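Local coordinates for N-acetylmuramoyl-L-alanine amidase domain-containing protein SAOUHSC_02979 (Staphylococcus aureus, PDB 5T1Q), which probably acts as a secreted amidase, represented here by its C-terminal part, which pairs a glucosaminidase-family domain of the lysozyme clan with a CHAP domain, at residues A[102-107]-A[139-144]; A[109-114]-A[149-154]; A[29-34]-A[121-126]; A[57-62]-A[95-100]; A[33-38]-A[88-93]. All blocks are in the same frame, centred on the assembly; numbering follows the deposited sequence.

Contact 1: residues A[102-107]-A[139-144]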
# COMPACT_ATOMS: atom_id res chain seq x y z
N LYS A 102 12.14 8.92 2.41
CA LYS A 102 13.07 9.43 3.42
C LYS A 102 14.45 9.71 2.82
O LYS A 102 14.65 9.56 1.61
CB LYS A 102 13.11 8.52 4.67
CG LYS A 102 13.18 7.03 4.44
CD LYS A 102 12.88 6.30 5.74
CE LYS A 102 12.91 4.80 5.56
NZ LYS A 102 12.36 4.10 6.76
N SER A 103 15.37 10.18 3.65
CA SER A 103 16.71 10.52 3.20
C SER A 103 17.35 9.33 2.49
O SER A 103 17.18 8.20 2.93
CB SER A 103 17.59 10.97 4.37
OG SER A 103 18.92 11.24 3.96
N PRO A 104 18.10 9.56 1.40
CA PRO A 104 18.37 10.89 0.83
C PRO A 104 17.49 11.21 -0.39
O PRO A 104 17.82 12.11 -1.14
CB PRO A 104 19.82 10.74 0.39
CG PRO A 104 19.91 9.32 -0.05
CD PRO A 104 19.06 8.55 0.92
N ASN A 105 16.37 10.52 -0.55
CA ASN A 105 15.53 10.70 -1.75
C ASN A 105 14.42 11.74 -1.58
O ASN A 105 14.16 12.52 -2.49
CB ASN A 105 14.99 9.34 -2.17
CG ASN A 105 16.11 8.37 -2.50
OD1 ASN A 105 17.09 8.72 -3.15
ND2 ASN A 105 15.96 7.14 -2.05
N HIS A 106 13.77 11.74 -0.42
CA HIS A 106 12.75 12.75 -0.05
C HIS A 106 11.55 12.93 -1.03
O HIS A 106 10.88 13.96 -1.00
CB HIS A 106 13.44 14.12 0.15
CG HIS A 106 14.57 14.10 1.14
ND1 HIS A 106 15.90 14.14 0.76
CD2 HIS A 106 14.57 14.08 2.50
CE1 HIS A 106 16.66 14.13 1.84
NE2 HIS A 106 15.88 14.10 2.91
N ASN A 107 11.29 11.92 -1.86
CA ASN A 107 10.20 11.98 -2.84
C ASN A 107 8.92 11.43 -2.18
O ASN A 107 8.75 10.22 -2.04
CB ASN A 107 10.62 11.18 -4.08
CG ASN A 107 9.64 11.28 -5.24
OD1 ASN A 107 8.49 11.70 -5.10
ND2 ASN A 107 10.11 10.90 -6.42
N PHE A 139 13.10 7.75 -10.30
CA PHE A 139 12.25 8.66 -9.54
C PHE A 139 13.05 9.89 -9.18
O PHE A 139 14.27 9.83 -9.03
CB PHE A 139 11.72 7.99 -8.28
CG PHE A 139 10.60 7.02 -8.53
CD1 PHE A 139 10.87 5.72 -8.91
CD2 PHE A 139 9.27 7.41 -8.37
CE1 PHE A 139 9.84 4.82 -9.13
CE2 PHE A 139 8.23 6.51 -8.58
CZ PHE A 139 8.52 5.21 -8.97
N ARG A 140 12.35 11.00 -9.05
CA ARG A 140 12.97 12.27 -8.72
C ARG A 140 13.56 12.22 -7.32
O ARG A 140 12.91 11.76 -6.38
CB ARG A 140 11.97 13.41 -8.86
CG ARG A 140 11.37 13.51 -10.26
CD ARG A 140 10.50 14.74 -10.46
NE ARG A 140 9.89 14.74 -11.79
CZ ARG A 140 9.06 15.68 -12.27
NH1 ARG A 140 8.73 16.73 -11.53
NH2 ARG A 140 8.56 15.55 -13.50
N LYS A 141 14.82 12.64 -7.22
CA LYS A 141 15.57 12.69 -5.97
C LYS A 141 15.71 14.16 -5.60
O LYS A 141 16.28 14.94 -6.36
CB LYS A 141 16.94 12.04 -6.20
CG LYS A 141 17.88 11.99 -5.01
CD LYS A 141 19.20 11.37 -5.45
CE LYS A 141 20.23 11.35 -4.34
NZ LYS A 141 19.85 10.43 -3.25
N TYR A 142 15.16 14.53 -4.44
CA TYR A 142 15.18 15.92 -3.99
C TYR A 142 16.16 16.13 -2.85
O TYR A 142 16.47 15.18 -2.14
CB TYR A 142 13.80 16.32 -3.51
CG TYR A 142 12.68 16.09 -4.50
CD1 TYR A 142 11.98 14.90 -4.52
CD2 TYR A 142 12.32 17.09 -5.40
CE1 TYR A 142 10.94 14.70 -5.42
CE2 TYR A 142 11.28 16.89 -6.30
CZ TYR A 142 10.60 15.70 -6.31
OH TYR A 142 9.57 15.50 -7.19
N PRO A 143 16.65 17.38 -2.66
CA PRO A 143 17.54 17.65 -1.52
C PRO A 143 16.83 17.51 -0.17
O PRO A 143 17.47 17.20 0.83
CB PRO A 143 17.97 19.11 -1.74
CG PRO A 143 17.63 19.44 -3.15
CD PRO A 143 16.49 18.55 -3.54
N SER A 144 15.52 17.77 -0.16
CA SER A 144 14.70 17.66 1.04
C SER A 144 13.22 17.57 0.65
O SER A 144 12.87 17.68 -0.53
CB SER A 144 14.92 18.87 1.95
OG SER A 144 14.45 20.06 1.35
O HOH W 1 19.63 7.83 -4.00
O HOH W 2 7.59 14.70 -5.11

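Contact 2: residues A[109-114]-A[149-154]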
# COMPACT_ATOMS: atom_id res chain seq x y z
N PHE A 109 5.67 11.96 -3.20
CA PHE A 109 4.53 11.73 -4.09
C PHE A 109 4.74 10.69 -5.17
O PHE A 109 3.88 10.52 -6.04
CB PHE A 109 4.13 13.07 -4.71
CG PHE A 109 3.74 14.08 -3.70
CD1 PHE A 109 4.70 14.86 -3.08
CD2 PHE A 109 2.42 14.23 -3.33
CE1 PHE A 109 4.35 15.78 -2.11
CE2 PHE A 109 2.07 15.16 -2.37
CZ PHE A 109 3.03 15.92 -1.75
N GLY A 110 5.86 9.98 -5.12
CA GLY A 110 6.16 8.97 -6.14
C GLY A 110 6.21 9.53 -7.55
O GLY A 110 5.72 8.91 -8.50
N ILE A 111 6.80 10.71 -7.69
CA ILE A 111 6.91 11.36 -9.00
C ILE A 111 8.13 10.81 -9.71
O ILE A 111 9.24 10.87 -9.18
CB ILE A 111 7.01 12.89 -8.88
CG1 ILE A 111 5.84 13.43 -8.04
CG2 ILE A 111 7.00 13.54 -10.26
CD1 ILE A 111 5.88 14.93 -7.82
N LYS A 112 7.91 10.28 -10.92
CA LYS A 112 8.98 9.71 -11.75
C LYS A 112 9.80 10.80 -12.47
O LYS A 112 9.35 11.93 -12.58
CB LYS A 112 8.40 8.74 -12.77
CG LYS A 112 7.86 7.44 -12.16
CD LYS A 112 7.05 6.61 -13.15
CE LYS A 112 7.86 6.15 -14.35
NZ LYS A 112 7.07 5.30 -15.28
N GLY A 113 10.99 10.42 -12.93
CA GLY A 113 11.89 11.32 -13.65
C GLY A 113 13.11 11.73 -12.82
O GLY A 113 13.65 10.93 -12.05
N ALA A 114 13.54 12.97 -13.01
CA ALA A 114 14.67 13.54 -12.28
C ALA A 114 14.35 14.98 -11.88
O ALA A 114 13.53 15.64 -12.51
CB ALA A 114 15.92 13.49 -13.14
N LEU A 149 7.28 18.77 -2.05
CA LEU A 149 5.96 19.41 -1.95
C LEU A 149 5.77 20.46 -3.05
O LEU A 149 4.69 20.55 -3.66
CB LEU A 149 5.81 20.09 -0.58
CG LEU A 149 5.83 19.20 0.67
CD1 LEU A 149 6.13 20.01 1.93
CD2 LEU A 149 4.52 18.45 0.81
N LYS A 150 6.82 21.25 -3.28
CA LYS A 150 6.82 22.29 -4.33
C LYS A 150 6.71 21.64 -5.72
O LYS A 150 5.94 22.09 -6.57
CB LYS A 150 8.13 23.11 -4.22
CG LYS A 150 8.39 24.21 -5.25
CD LYS A 150 7.36 25.34 -5.20
CE LYS A 150 7.96 26.67 -5.67
NZ LYS A 150 8.55 26.64 -7.04
N ASP A 151 7.44 20.54 -5.92
CA ASP A 151 7.46 19.88 -7.22
C ASP A 151 6.11 19.22 -7.55
O ASP A 151 5.71 19.15 -8.73
CB ASP A 151 8.62 18.88 -7.30
CG ASP A 151 8.99 18.53 -8.74
OD1 ASP A 151 8.87 19.40 -9.62
OD2 ASP A 151 9.42 17.38 -8.97
N TYR A 152 5.41 18.75 -6.53
CA TYR A 152 4.07 18.18 -6.73
C TYR A 152 3.13 19.27 -7.23
O TYR A 152 2.39 19.06 -8.19
CB TYR A 152 3.51 17.60 -5.42
CG TYR A 152 2.02 17.26 -5.51
CD1 TYR A 152 1.60 16.04 -6.03
CD2 TYR A 152 1.06 18.17 -5.08
CE1 TYR A 152 0.25 15.73 -6.11
CE2 TYR A 152 -0.29 17.88 -5.17
CZ TYR A 152 -0.69 16.66 -5.68
OH TYR A 152 -2.02 16.35 -5.76
N SER A 153 3.15 20.42 -6.56
CA SER A 153 2.29 21.54 -6.93
C SER A 153 2.61 22.02 -8.34
O SER A 153 1.70 22.37 -9.09
CB SER A 153 2.43 22.69 -5.94
OG SER A 153 3.74 23.21 -5.94
N ASP A 154 3.89 22.01 -8.70
CA ASP A 154 4.31 22.41 -10.05
C ASP A 154 3.80 21.43 -11.11
O ASP A 154 3.45 21.85 -12.21
CB ASP A 154 5.84 22.54 -10.14
CG ASP A 154 6.37 23.79 -9.43
OD1 ASP A 154 5.56 24.58 -8.89
OD2 ASP A 154 7.60 23.99 -9.42

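Contact 3: residues A[29-34]-A[121-126]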
# COMPACT_ATOMS: atom_id res chain seq x y z
N LYS A 29 16.79 -0.78 -0.51
CA LYS A 29 17.08 0.54 -1.06
C LYS A 29 16.38 0.83 -2.38
O LYS A 29 16.33 1.98 -2.79
CB LYS A 29 18.60 0.77 -1.24
CG LYS A 29 19.22 0.05 -2.43
CD LYS A 29 20.63 0.54 -2.73
CE LYS A 29 21.15 -0.08 -4.03
NZ LYS A 29 22.46 0.49 -4.45
N ASP A 30 15.89 -0.20 -3.07
CA ASP A 30 15.19 0.01 -4.36
C ASP A 30 13.77 -0.59 -4.40
O ASP A 30 13.25 -0.89 -5.48
CB ASP A 30 16.04 -0.48 -5.54
CG ASP A 30 16.24 -1.99 -5.56
OD1 ASP A 30 15.49 -2.73 -4.88
OD2 ASP A 30 17.17 -2.43 -6.28
N THR A 31 13.16 -0.75 -3.24
CA THR A 31 11.80 -1.26 -3.17
C THR A 31 10.95 -0.25 -2.43
O THR A 31 11.30 0.19 -1.33
CB THR A 31 11.71 -2.66 -2.54
OG1 THR A 31 12.25 -2.63 -1.21
CG2 THR A 31 12.48 -3.67 -3.39
N ARG A 32 9.86 0.14 -3.06
CA ARG A 32 8.94 1.11 -2.49
C ARG A 32 8.03 0.51 -1.43
O ARG A 32 7.91 -0.71 -1.29
CB ARG A 32 8.04 1.71 -3.57
CG ARG A 32 8.74 2.54 -4.64
CD ARG A 32 7.73 3.19 -5.58
NE ARG A 32 6.86 4.16 -4.89
CZ ARG A 32 5.83 4.80 -5.45
NH1 ARG A 32 5.12 5.66 -4.71
NH2 ARG A 32 5.49 4.60 -6.72
N ALA A 33 7.40 1.40 -0.69
CA ALA A 33 6.38 1.06 0.25
C ALA A 33 5.26 2.06 -0.03
O ALA A 33 5.52 3.25 -0.22
CB ALA A 33 6.88 1.19 1.68
N THR A 34 4.03 1.56 -0.14
CA THR A 34 2.84 2.39 -0.35
C THR A 34 1.78 1.90 0.62
O THR A 34 1.87 0.81 1.15
CB THR A 34 2.33 2.34 -1.80
OG1 THR A 34 2.26 0.98 -2.23
CG2 THR A 34 3.27 3.08 -2.75
N PRO A 121 16.72 5.03 -8.90
CA PRO A 121 15.95 3.91 -9.44
C PRO A 121 15.21 3.09 -8.37
O PRO A 121 15.78 2.75 -7.33
CB PRO A 121 17.01 3.05 -10.13
CG PRO A 121 18.26 3.33 -9.37
CD PRO A 121 18.18 4.78 -8.97
N PHE A 122 13.94 2.80 -8.64
CA PHE A 122 13.11 1.99 -7.74
C PHE A 122 12.20 1.06 -8.50
O PHE A 122 11.75 1.38 -9.60
CB PHE A 122 12.21 2.86 -6.85
CG PHE A 122 12.85 3.28 -5.57
CD1 PHE A 122 13.65 4.40 -5.51
CD2 PHE A 122 12.62 2.55 -4.40
CE1 PHE A 122 14.23 4.80 -4.31
CE2 PHE A 122 13.21 2.93 -3.21
CZ PHE A 122 14.01 4.06 -3.16
N ASN A 123 11.94 -0.10 -7.89
CA ASN A 123 10.96 -1.03 -8.40
C ASN A 123 9.63 -0.46 -7.92
O ASN A 123 9.52 -0.02 -6.77
CB ASN A 123 11.22 -2.44 -7.88
CG ASN A 123 12.50 -3.01 -8.42
OD1 ASN A 123 12.73 -3.00 -9.64
ND2 ASN A 123 13.35 -3.49 -7.54
N THR A 124 8.64 -0.42 -8.79
CA THR A 124 7.38 0.19 -8.46
C THR A 124 6.26 -0.73 -8.96
O THR A 124 6.34 -1.28 -10.06
CB THR A 124 7.32 1.64 -9.01
OG1 THR A 124 6.19 2.34 -8.49
CG2 THR A 124 7.29 1.67 -10.52
N LEU A 125 5.22 -0.88 -8.13
CA LEU A 125 4.13 -1.79 -8.43
C LEU A 125 3.06 -1.15 -9.30
O LEU A 125 2.66 -0.00 -9.08
CB LEU A 125 3.52 -2.31 -7.14
CG LEU A 125 4.51 -3.00 -6.20
CD1 LEU A 125 3.86 -3.26 -4.84
CD2 LEU A 125 5.04 -4.29 -6.81
N GLU A 126 2.60 -1.92 -10.26
CA GLU A 126 1.61 -1.48 -11.21
C GLU A 126 0.52 -2.54 -11.27
O GLU A 126 0.67 -3.65 -10.73
CB GLU A 126 2.26 -1.35 -12.59
CG GLU A 126 3.51 -0.48 -12.68
CD GLU A 126 3.26 1.01 -12.50
OE1 GLU A 126 2.08 1.44 -12.47
OE2 GLU A 126 4.25 1.77 -12.41
O HOH W 3 17.85 2.38 -5.65
O HOH W 4 8.75 -1.90 -5.06

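Contact 4: residues A[57-62]-A[95-100]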
# COMPACT_ATOMS: atom_id res chain seq x y z
N SER A 57 -2.95 4.18 11.87
CA SER A 57 -1.55 4.19 12.32
C SER A 57 -1.13 5.51 12.97
O SER A 57 -1.59 6.58 12.56
CB SER A 57 -0.65 3.93 11.10
OG SER A 57 0.72 4.05 11.39
N LYS A 58 -0.26 5.44 13.98
CA LYS A 58 0.24 6.66 14.62
C LYS A 58 1.30 7.32 13.72
O LYS A 58 1.48 8.53 13.77
CB LYS A 58 0.79 6.43 16.04
CG LYS A 58 0.96 7.74 16.81
CD LYS A 58 1.42 7.59 18.25
CE LYS A 58 2.90 7.21 18.36
NZ LYS A 58 3.35 7.17 19.79
N ASP A 59 2.00 6.53 12.91
CA ASP A 59 2.97 7.08 11.95
C ASP A 59 2.27 8.02 10.97
O ASP A 59 2.78 9.09 10.67
CB ASP A 59 3.71 5.98 11.18
CG ASP A 59 4.74 5.25 12.03
OD1 ASP A 59 5.27 5.84 13.00
OD2 ASP A 59 5.05 4.08 11.71
N THR A 60 1.10 7.61 10.49
CA THR A 60 0.32 8.41 9.55
C THR A 60 -0.10 9.74 10.17
O THR A 60 -0.00 10.79 9.54
CB THR A 60 -0.92 7.64 8.99
OG1 THR A 60 -0.49 6.44 8.33
CG2 THR A 60 -1.69 8.49 8.00
N ARG A 61 -0.56 9.69 11.43
CA ARG A 61 -0.97 10.91 12.16
C ARG A 61 0.21 11.89 12.27
O ARG A 61 0.05 13.07 11.99
CB ARG A 61 -1.46 10.55 13.56
CG ARG A 61 -2.82 9.86 13.62
CD ARG A 61 -2.96 9.09 14.93
NE ARG A 61 -4.33 8.96 15.42
CZ ARG A 61 -5.25 8.13 14.94
NH1 ARG A 61 -6.46 8.11 15.51
NH2 ARG A 61 -5.00 7.33 13.90
N GLN A 62 1.37 11.39 12.67
CA GLN A 62 2.56 12.24 12.79
C GLN A 62 3.05 12.73 11.40
O GLN A 62 3.53 13.85 11.28
CB GLN A 62 3.67 11.51 13.54
CG GLN A 62 3.31 11.17 14.99
CD GLN A 62 3.03 12.40 15.84
OE1 GLN A 62 3.75 13.41 15.78
NE2 GLN A 62 1.99 12.32 16.66
N SER A 95 2.85 6.86 4.39
CA SER A 95 2.94 7.72 5.57
C SER A 95 4.39 8.03 5.96
O SER A 95 4.73 8.04 7.14
CB SER A 95 2.18 7.10 6.72
OG SER A 95 0.85 6.80 6.31
N GLY A 96 5.22 8.27 4.95
CA GLY A 96 6.62 8.65 5.15
C GLY A 96 7.61 7.52 5.35
O GLY A 96 8.81 7.78 5.42
N ARG A 97 7.14 6.28 5.38
CA ARG A 97 8.01 5.12 5.66
C ARG A 97 8.79 4.56 4.47
O ARG A 97 9.79 3.89 4.66
CB ARG A 97 7.19 4.01 6.33
CG ARG A 97 6.67 4.46 7.69
CD ARG A 97 5.74 3.49 8.39
NE ARG A 97 4.49 3.28 7.66
CZ ARG A 97 3.40 2.71 8.16
NH1 ARG A 97 3.33 2.32 9.43
NH2 ARG A 97 2.32 2.55 7.38
N SER A 98 8.36 4.84 3.24
CA SER A 98 9.06 4.32 2.06
C SER A 98 10.50 4.84 1.94
O SER A 98 10.79 5.98 2.29
CB SER A 98 8.31 4.72 0.80
OG SER A 98 8.94 4.23 -0.37
N ALA A 99 11.39 4.00 1.42
CA ALA A 99 12.78 4.38 1.22
C ALA A 99 12.89 5.53 0.21
O ALA A 99 13.85 6.30 0.23
CB ALA A 99 13.61 3.19 0.76
N LEU A 100 11.88 5.63 -0.67
CA LEU A 100 11.79 6.70 -1.66
C LEU A 100 11.43 8.04 -1.01
O LEU A 100 11.77 9.10 -1.54
CB LEU A 100 10.73 6.34 -2.71
CG LEU A 100 10.41 7.35 -3.81
CD1 LEU A 100 11.66 7.71 -4.61
CD2 LEU A 100 9.34 6.79 -4.74

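Contact 5: residues A[33-38]-A[88-93]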
# COMPACT_ATOMS: atom_id res chain seq x y z
N ALA A 33 7.40 1.40 -0.69
CA ALA A 33 6.38 1.06 0.25
C ALA A 33 5.26 2.06 -0.03
O ALA A 33 5.52 3.25 -0.22
CB ALA A 33 6.88 1.19 1.68
N THR A 34 4.03 1.56 -0.14
CA THR A 34 2.84 2.39 -0.35
C THR A 34 1.78 1.90 0.62
O THR A 34 1.87 0.81 1.15
CB THR A 34 2.33 2.34 -1.80
OG1 THR A 34 2.26 0.98 -2.23
CG2 THR A 34 3.27 3.08 -2.75
N SER A 35 0.76 2.72 0.85
CA SER A 35 -0.28 2.36 1.83
C SER A 35 -1.05 1.10 1.47
O SER A 35 -1.30 0.84 0.31
CB SER A 35 -1.28 3.50 1.99
OG SER A 35 -0.62 4.70 2.34
N LEU A 36 -1.41 0.35 2.50
CA LEU A 36 -2.21 -0.85 2.36
C LEU A 36 -3.62 -0.54 2.82
O LEU A 36 -3.84 0.35 3.64
CB LEU A 36 -1.61 -1.97 3.19
CG LEU A 36 -0.20 -2.37 2.73
CD1 LEU A 36 0.45 -3.23 3.77
CD2 LEU A 36 -0.23 -3.05 1.37
N PHE A 37 -4.57 -1.28 2.26
CA PHE A 37 -5.99 -1.09 2.51
C PHE A 37 -6.70 -2.41 2.69
O PHE A 37 -6.31 -3.43 2.12
CB PHE A 37 -6.63 -0.38 1.32
CG PHE A 37 -6.13 1.01 1.10
CD1 PHE A 37 -4.97 1.23 0.38
CD2 PHE A 37 -6.82 2.10 1.62
CE1 PHE A 37 -4.50 2.50 0.19
CE2 PHE A 37 -6.36 3.38 1.42
CZ PHE A 37 -5.19 3.58 0.71
N GLU A 38 -7.79 -2.38 3.45
CA GLU A 38 -8.62 -3.55 3.66
C GLU A 38 -10.02 -3.18 3.16
O GLU A 38 -10.36 -1.99 3.07
CB GLU A 38 -8.60 -3.93 5.13
CG GLU A 38 -8.81 -5.42 5.40
CD GLU A 38 -8.24 -5.87 6.73
OE1 GLU A 38 -7.46 -5.11 7.34
OE2 GLU A 38 -8.54 -7.01 7.15
N GLN A 88 -2.35 11.94 -1.24
CA GLN A 88 -1.41 11.38 -2.20
C GLN A 88 -0.05 11.16 -1.55
O GLN A 88 0.59 10.14 -1.80
CB GLN A 88 -1.29 12.24 -3.47
CG GLN A 88 -2.44 12.07 -4.44
CD GLN A 88 -2.17 12.66 -5.81
OE1 GLN A 88 -2.42 13.83 -6.07
NE2 GLN A 88 -1.73 11.81 -6.73
N ALA A 89 0.38 12.10 -0.70
CA ALA A 89 1.63 11.95 0.03
C ALA A 89 1.56 10.70 0.91
O ALA A 89 2.48 9.87 0.89
CB ALA A 89 1.95 13.18 0.88
N ILE A 90 0.48 10.56 1.67
CA ILE A 90 0.26 9.39 2.53
C ILE A 90 0.30 8.08 1.73
O ILE A 90 0.99 7.13 2.11
CB ILE A 90 -1.09 9.48 3.29
CG1 ILE A 90 -1.02 10.55 4.38
CG2 ILE A 90 -1.46 8.14 3.93
CD1 ILE A 90 -2.37 10.93 4.96
N LEU A 91 -0.45 8.03 0.63
CA LEU A 91 -0.56 6.82 -0.19
C LEU A 91 0.75 6.41 -0.86
O LEU A 91 1.21 5.27 -0.70
CB LEU A 91 -1.66 7.02 -1.24
CG LEU A 91 -2.07 5.85 -2.14
CD1 LEU A 91 -3.39 6.18 -2.82
CD2 LEU A 91 -1.02 5.49 -3.18
N GLU A 92 1.36 7.37 -1.56
CA GLU A 92 2.59 7.14 -2.32
C GLU A 92 3.84 6.90 -1.49
O GLU A 92 4.76 6.24 -1.96
CB GLU A 92 2.84 8.32 -3.29
CG GLU A 92 1.73 8.54 -4.32
CD GLU A 92 1.66 7.48 -5.40
OE1 GLU A 92 2.67 6.77 -5.67
OE2 GLU A 92 0.58 7.37 -6.04
N SER A 93 3.91 7.46 -0.28
CA SER A 93 5.09 7.29 0.60
C SER A 93 4.86 6.33 1.77
O SER A 93 5.77 6.12 2.58
CB SER A 93 5.47 8.63 1.20
OG SER A 93 4.51 9.04 2.16
O HOH W 5 7.04 4.89 -2.04

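Contact 1: residues A[102-107]-A[139-144]
His-106 lies against the chain of residues 142-144, and each atom of its side chain has a neighbour there. CB rests on the Ser-144 backbone, 3.5 Å from Ser-144 C. CG is anti to the carbonyl carbon of its own residue (chi1 -55°). One face of the ring meets Ser-144 CA, a CH-pi contact of 3.7 Å to the centroid, with CD2 3.9 Å from that CA. At the ring's edge ND1 donates to Tyr-142 O, 3.1 Å away with an N-H...O angle of 151°, approaching from above that carbonyl's plane. CE1 comes 3.3 Å from Pro-143 O, and NE2 lies 4.1 Å from the same oxygen. A flat ring with an N-H on its rim suits a place that offers both a CH group and a carbonyl. Tyr-142 N ties the backbones together by bonding Asn-105 O at 3.0 Å. Lys-141 NZ reaches Asn-105 OD1 at 3.2 Å, and a water also joins the two. Farther along, Asn-107 ND2 bonds mainly to Ile-111 O, and only weakly to Arg-140 O across the contact. The loop thus lines the exit of strand 131-140 just where Ser-144 takes the N-cap of helix 145-158, a strand-to-helix turn within the glucosaminidase-family domain.

Contact 2: residues A[109-114]-A[149-154]
Phe-109 and Tyr-152 lie nearly flat upon each other, in an offset stack with centroids 4.4 Å apart and planes inclined by 22°. Although the ring planes are nearly parallel, the two side chains cross at about a right angle, and the rings are displaced: it is Tyr-152 CB, not the tyrosine ring, that sits over the centre of the phenylalanine face, 3.8 Å from the centroid. In return Phe-109 CE2 lies over one face of the tyrosine ring, toward its rim. The tightest approach joins Phe-109 CD2 to Tyr-152 CD1 at 3.4 Å. Tyr-152 CG is anti to its backbone N (chi1 168°), which sets CG over the phenylalanine face.

One turn earlier Leu-149 projects CD2 into the plane of the Phe-109 ring at its edge, 3.9 Å from CZ. Residues 149 and 152 stand three apart on helix 145-158, and together they hold the phenylalanine at a face and at the rim. This is a loop packed onto a helix in the all-buried interior of the glucosaminidase-family domain, where Met-85 and Ala-89 of helix 82-93 also touch the Phe-109 side chain. Aromatic and branched aliphatic residues suit a buried interface that is held by van der Waals and ring contacts; no hydrogen bond crosses between the two segments. Ile-111, the second apolar residue of the loop, extends CD1 to the helix backbone, 3.9 Å from Tyr-152 CA. The tyrosine's hydroxyl bonds Gln-88 OE1, while Asp-151 OD2 binds Arg-140 and Tyr-142.

Contact 3: residues A[29-34]-A[121-126]
The ring of Phe-122 and the guanidinium of Arg-32 are the flat groups, and both take their neighbours across this contact at a rim or obliquely, with none squarely over a face. Thr-31 C lies in the plane of the Phe-122 ring at its edge. Lys-29 O stands obliquely to the ring, 3.1 Å from CZ, and Asp-30 C is likewise oblique, 3.3 Å from CD2. A phenylalanine suits this place because its rim of C-H groups can line a curving backbone. The guanidinium is turned 83° from that ring. At its edge NH2 donates in plane to Thr-124 OG1 at 3.0 Å, with an N-H...O angle of 153°. The arginine chain bends at chi3 (64°) and runs alongside Thr-124, with Arg-32 CD 3.4 Å from Thr-124 OG1, and NH1 forms a salt bridge with Glu-92.

Here the N-terminal chain runs beside strand 119-128, the first strand of a two-stranded hairpin, in roughly the same direction. A single beta bridge pairs Thr-31 with Asn-123. One of its links is direct, Asn-123 N to Asp-30 O at 2.9 Å and nearly straight. The other goes through a water, which accepts from Arg-32 N and donates to Asn-123 O at 2.7 Å. Beside the direct bond the side chains of Asp-30 and Asn-123 lie side by side and point the same way. Asn-123 OD1 is turned to Asn-136 on the other hairpin strand.

Contact 4: residues A[57-62]-A[95-100]
Thr-60 and Ser-95 form the close part of this contact, and Asp-59 and Arg-97 the looser one. In the buried half the CA atoms of Thr-60 and Ser-95 come within 4.8 Å, a distance that small residues permit. Ser-95 CB lies 3.6 Å from Thr-60 CA, and the two hydroxyls share a hydrogen bond in which either could donate; its length, 2.5 Å from OG1 of Thr-60 to OG of Ser-95, is so short that the exact value is doubtful. Pairing the hydroxyls gives both a polar partner in a buried spot beside Ile-90.

Toward the exposed side, Arg-97 crosses Asp-59 at about a right angle. NH1 forms a salt bridge with Asp-59 OD2 at 3.4 Å, its hydrogen bond weak, and CD is equally near that oxygen. The carboxylate and guanidinium planes are 85° apart, far from the coplanar two-bond pairing these groups can adopt. Arg-97 NH2 has a firmer partner in Asp-94. The aspartate's charge also suits the first turn of a helix, whose N-terminal end probably favours an anion. The contact joins the start of helix 58-78, where Ser-57 is at the N-cap, to the loop leaving helix 82-93, and so closes the open end of a helical hairpin.

Contact 5: residues A[33-38]-A[88-93]
The C-terminal part of helix 82-93, at Leu-91 and Glu-92, receives the chain at Thr-34 and Ser-35 that leads into strand 37-39. That strand belongs to a mixed sheet continued by strands such as 339-345 and 327-332, so the contact lies where the helical glucosaminidase-family part meets the sheet that includes CHAP-domain strands. Carbonyls near the end of a helix can accept bonds from chain outside it, and one does so here. Ser-35 N donates to Leu-91 O at 3.0 Å, with an N-H...O angle of 161°, lying in the carbonyl plane on a lone pair. The serine's OG is anti to its own carbonyl carbon (chi1 -56°), which brings it 3.3 Å from Leu-91 CA; a small side chain fits well so close to a helix backbone.

Thr-34 turns its carbon branch to this carbonyl and the next. CB is 3.3 Å from Leu-91 O, and CG2 lies 3.6 Å from Glu-92 O. The Glu-92 carboxylate is engaged by Arg-32 and Tyr-195. Leu-91, an apolar residue suited to this buried face, also packs on Tyr-195 and Leu-199. Ala-89 O, one turn before Ser-93, accepts from both Ser-93 N and Ser-93 OG, which reach it from opposite faces of its plane.

Overall arrangement
From the N terminus, contacts 3 and 5 start in the same piece of chain, sharing Ala-33 and Thr-34. Contact 5 closes the shorter loop, back to helix 82-93; contact 3 closes the longer one, to strand 119-128. Contact 4, opening at the start of helix 58-78, crosses contact 5 and falls wholly within the span of contact 3. Once contact 4 has closed, contact 1 opens at 102-107 and crosses contact 3, because strand 119-128 lies between its two segments. Contact 2 crosses both contact 1 and contact 3, linking the loop ahead of the hairpin to helix 145-158. Together the five contacts tie N-terminal chain, helices and hairpin into one body.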